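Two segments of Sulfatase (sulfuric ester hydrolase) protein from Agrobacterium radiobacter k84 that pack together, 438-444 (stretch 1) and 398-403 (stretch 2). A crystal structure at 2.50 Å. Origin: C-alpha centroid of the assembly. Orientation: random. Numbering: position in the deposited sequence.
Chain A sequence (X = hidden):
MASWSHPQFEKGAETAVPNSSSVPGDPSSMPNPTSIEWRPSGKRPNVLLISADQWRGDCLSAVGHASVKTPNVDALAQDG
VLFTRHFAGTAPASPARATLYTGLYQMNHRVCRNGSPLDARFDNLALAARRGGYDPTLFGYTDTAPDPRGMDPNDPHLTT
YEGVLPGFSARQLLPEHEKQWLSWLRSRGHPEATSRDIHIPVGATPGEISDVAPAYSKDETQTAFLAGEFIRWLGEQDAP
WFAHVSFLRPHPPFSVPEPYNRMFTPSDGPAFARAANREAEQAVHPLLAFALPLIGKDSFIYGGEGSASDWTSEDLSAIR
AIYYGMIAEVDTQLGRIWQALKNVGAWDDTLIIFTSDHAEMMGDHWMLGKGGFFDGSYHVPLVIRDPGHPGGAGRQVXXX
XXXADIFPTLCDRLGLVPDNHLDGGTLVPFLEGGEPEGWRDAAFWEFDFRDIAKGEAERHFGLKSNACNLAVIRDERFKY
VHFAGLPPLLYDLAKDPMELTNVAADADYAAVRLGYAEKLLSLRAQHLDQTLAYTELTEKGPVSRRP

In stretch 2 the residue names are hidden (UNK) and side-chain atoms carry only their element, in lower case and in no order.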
# COMPACT_ATOMS: atom_id res chain seq x y z
N GLY A 438 -2.86 -16.99 -16.12
CA GLY A 438 -2.09 -16.00 -15.38
C GLY A 438 -2.15 -16.13 -13.89
O GLY A 438 -2.11 -15.12 -13.20
N TRP A 439 -2.24 -17.37 -13.38
CA TRP A 439 -2.25 -17.62 -11.96
C TRP A 439 -0.82 -17.39 -11.45
O TRP A 439 0.10 -17.37 -12.27
CB TRP A 439 -2.72 -19.07 -11.68
CG TRP A 439 -3.07 -19.35 -10.26
CD1 TRP A 439 -2.33 -20.05 -9.35
CD2 TRP A 439 -4.22 -18.87 -9.55
NE1 TRP A 439 -2.95 -20.05 -8.12
CE2 TRP A 439 -4.12 -19.34 -8.22
CE3 TRP A 439 -5.34 -18.07 -9.91
CZ2 TRP A 439 -5.08 -19.03 -7.24
CZ3 TRP A 439 -6.27 -17.76 -8.94
CH2 TRP A 439 -6.16 -18.26 -7.64
N ARG A 440 -0.64 -17.15 -10.14
CA ARG A 440 0.69 -16.91 -9.53
C ARG A 440 1.66 -18.11 -9.62
O ARG A 440 1.22 -19.25 -9.54
CB ARG A 440 0.52 -16.46 -8.06
CG ARG A 440 0.03 -17.56 -7.10
CD ARG A 440 -0.11 -17.05 -5.68
NE ARG A 440 -1.15 -16.03 -5.55
CZ ARG A 440 -2.39 -16.29 -5.17
NH1 ARG A 440 -2.74 -17.54 -4.89
NH2 ARG A 440 -3.28 -15.32 -5.05
N ASP A 441 2.96 -17.86 -9.77
CA ASP A 441 4.05 -18.88 -9.80
C ASP A 441 4.59 -19.17 -8.39
O ASP A 441 5.36 -20.11 -8.22
CB ASP A 441 5.28 -18.40 -10.59
CG ASP A 441 5.06 -17.54 -11.79
OD1 ASP A 441 4.29 -17.97 -12.69
OD2 ASP A 441 5.74 -16.50 -11.90
N ALA A 442 4.29 -18.30 -7.42
CA ALA A 442 4.80 -18.48 -6.06
C ALA A 442 3.81 -18.06 -5.06
O ALA A 442 2.95 -17.21 -5.35
CB ALA A 442 6.09 -17.68 -5.87
N ALA A 443 3.90 -18.66 -3.88
CA ALA A 443 3.11 -18.29 -2.72
C ALA A 443 3.69 -16.98 -2.16
O ALA A 443 4.91 -16.78 -2.16
CB ALA A 443 3.18 -19.38 -1.67
N PHE A 444 2.80 -16.09 -1.70
CA PHE A 444 3.15 -14.82 -1.10
C PHE A 444 2.46 -14.70 0.23
O PHE A 444 1.25 -14.92 0.32
CB PHE A 444 2.82 -13.62 -2.00
CG PHE A 444 3.00 -12.28 -1.33
CD1 PHE A 444 4.27 -11.70 -1.22
CD2 PHE A 444 1.92 -11.60 -0.76
CE1 PHE A 444 4.44 -10.47 -0.59
CE2 PHE A 444 2.11 -10.38 -0.10
CZ PHE A 444 3.36 -9.81 -0.05
N UNK A 398 -2.11 -28.43 -7.34
CA UNK A 398 -0.72 -28.24 -6.93
C UNK A 398 -0.21 -26.80 -7.23
O UNK A 398 0.92 -26.48 -6.90
o UNK A 398 1.17 -32.52 -6.86
o UNK A 398 0.72 -32.04 -8.97
c UNK A 398 -0.30 -30.72 -7.24
c UNK A 398 0.18 -29.31 -7.56
c UNK A 398 0.60 -31.83 -7.73
N UNK A 399 -1.04 -25.93 -7.85
CA UNK A 399 -0.63 -24.52 -8.00
C UNK A 399 -0.71 -23.85 -6.59
O UNK A 399 -1.47 -24.35 -5.74
c UNK A 399 -1.51 -23.73 -9.01
c UNK A 399 -0.34 -24.46 -11.16
c UNK A 399 -1.65 -24.37 -10.39
n UNK A 399 0.28 -23.15 -11.30
n UNK A 399 -1.00 -22.53 -13.13
c UNK A 399 -0.06 -22.26 -12.23
n UNK A 399 0.55 -21.07 -12.27
N UNK A 400 0.03 -22.72 -6.38
CA UNK A 400 0.02 -21.97 -5.10
C UNK A 400 -1.22 -21.16 -4.92
O UNK A 400 -1.54 -20.29 -5.73
c UNK A 400 2.57 -21.88 -4.80
c UNK A 400 2.95 -22.44 -3.59
c UNK A 400 4.60 -22.77 -5.80
c UNK A 400 4.14 -23.15 -3.48
c UNK A 400 4.95 -23.34 -4.59
c UNK A 400 3.40 -22.05 -5.91
c UNK A 400 1.28 -21.08 -4.92
N UNK A 401 -1.94 -21.45 -3.84
CA UNK A 401 -3.18 -20.76 -3.52
C UNK A 401 -3.02 -20.03 -2.20
O UNK A 401 -2.18 -20.42 -1.36
o UNK A 401 -4.29 -22.76 -2.68
c UNK A 401 -4.42 -21.69 -3.61
c UNK A 401 -4.63 -22.25 -5.02
N UNK A 402 -3.82 -18.96 -2.01
CA UNK A 402 -3.75 -18.11 -0.82
C UNK A 402 -5.09 -18.03 -0.11
O UNK A 402 -6.13 -18.20 -0.74
o UNK A 402 -3.26 -15.82 -0.13
c UNK A 402 -3.28 -16.71 -1.23
N UNK A 403 -5.08 -17.67 1.18
CA UNK A 403 -6.31 -17.45 1.93
C UNK A 403 -7.04 -16.23 1.33
O UNK A 403 -8.26 -16.12 1.44
c UNK A 403 -5.99 -17.22 3.39
O HOH W 1 1.38 -21.64 -8.58
O HOH W 2 -0.89 -16.18 1.10

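Position 398 carries five side-chain atoms, three carbons in a row with two oxygens on the third, and the side chain is out of reach of stretch 1. That is a carboxylate at the end of a two-carbon arm, so the residue is glutamate, E398. The contact asks nothing of it.

Position 399 has three carbons, a nitrogen, and then a carbon bearing two more nitrogens. The chain turns a corner here, and the CA-to-CB bond points toward stretch 1. The CB lies 3.8 Å from CD1 of W439, CD1 of W439 sits over one face of the planar end group, and one terminal nitrogen reaches toward O of R440. A guanidinium on such an arm is arginine, R399, with its first three chi angles all m. NH2 of R399 gives a weak hydrogen bond to O of R440, 3.3 Å away at a bent angle of 130°.

At position 400 a single carbon leads to a ring of six carbons with no heteroatom attached. N of A443 sits over one face of that ring, and CB of A443 touches a ring carbon. This is phenylalanine, F400. With 107 Å² covered, it has the largest buried area of any residue in the contact. N of A443 is 3.6 Å from CG of F400, and CB of A443 meets CD1 of F400 at 3.6 Å.

The side chain at position 401 branches at its first carbon into one oxygen and one carbon. Its CA-to-CB bond points away from stretch 1, yet the branch carbon still lies 3.9 Å from CZ2 of W439. This is threonine, T401; its hydroxyl is hydrogen-bonded elsewhere in the structure.

Position 402 has one carbon and one oxygen. Its CB lies over one face of the R440 guanidinium, 3.8 Å from NH1 of R440. The pair of atoms spells serine, S402. A water lies within hydrogen-bonding distance of both OG of S402 (2.7 Å) and O of F444 (2.6 Å).

Position 403 has a lone side-chain carbon that stays out of reach, so it is alanine, A403.

Two of the three direct hydrogen bonds converge on one backbone acceptor. O of F400 receives NE1 of W439 at 2.8 Å and NH1 of R440 at 3.1 Å, lying at the edge, near the plane, of both groups, so two neighbouring side chains pin a single carbonyl. A water adds a further link, accepting from N of F400 (2.8 Å) and donating to O of R440 (2.6 Å). The rule is economical: polar side-chain groups fix the backbone, and the F400 ring packs against the backbone of D441 to A443 and the CB of A443.

Stretch 2, residues 398-403: ERFTSA
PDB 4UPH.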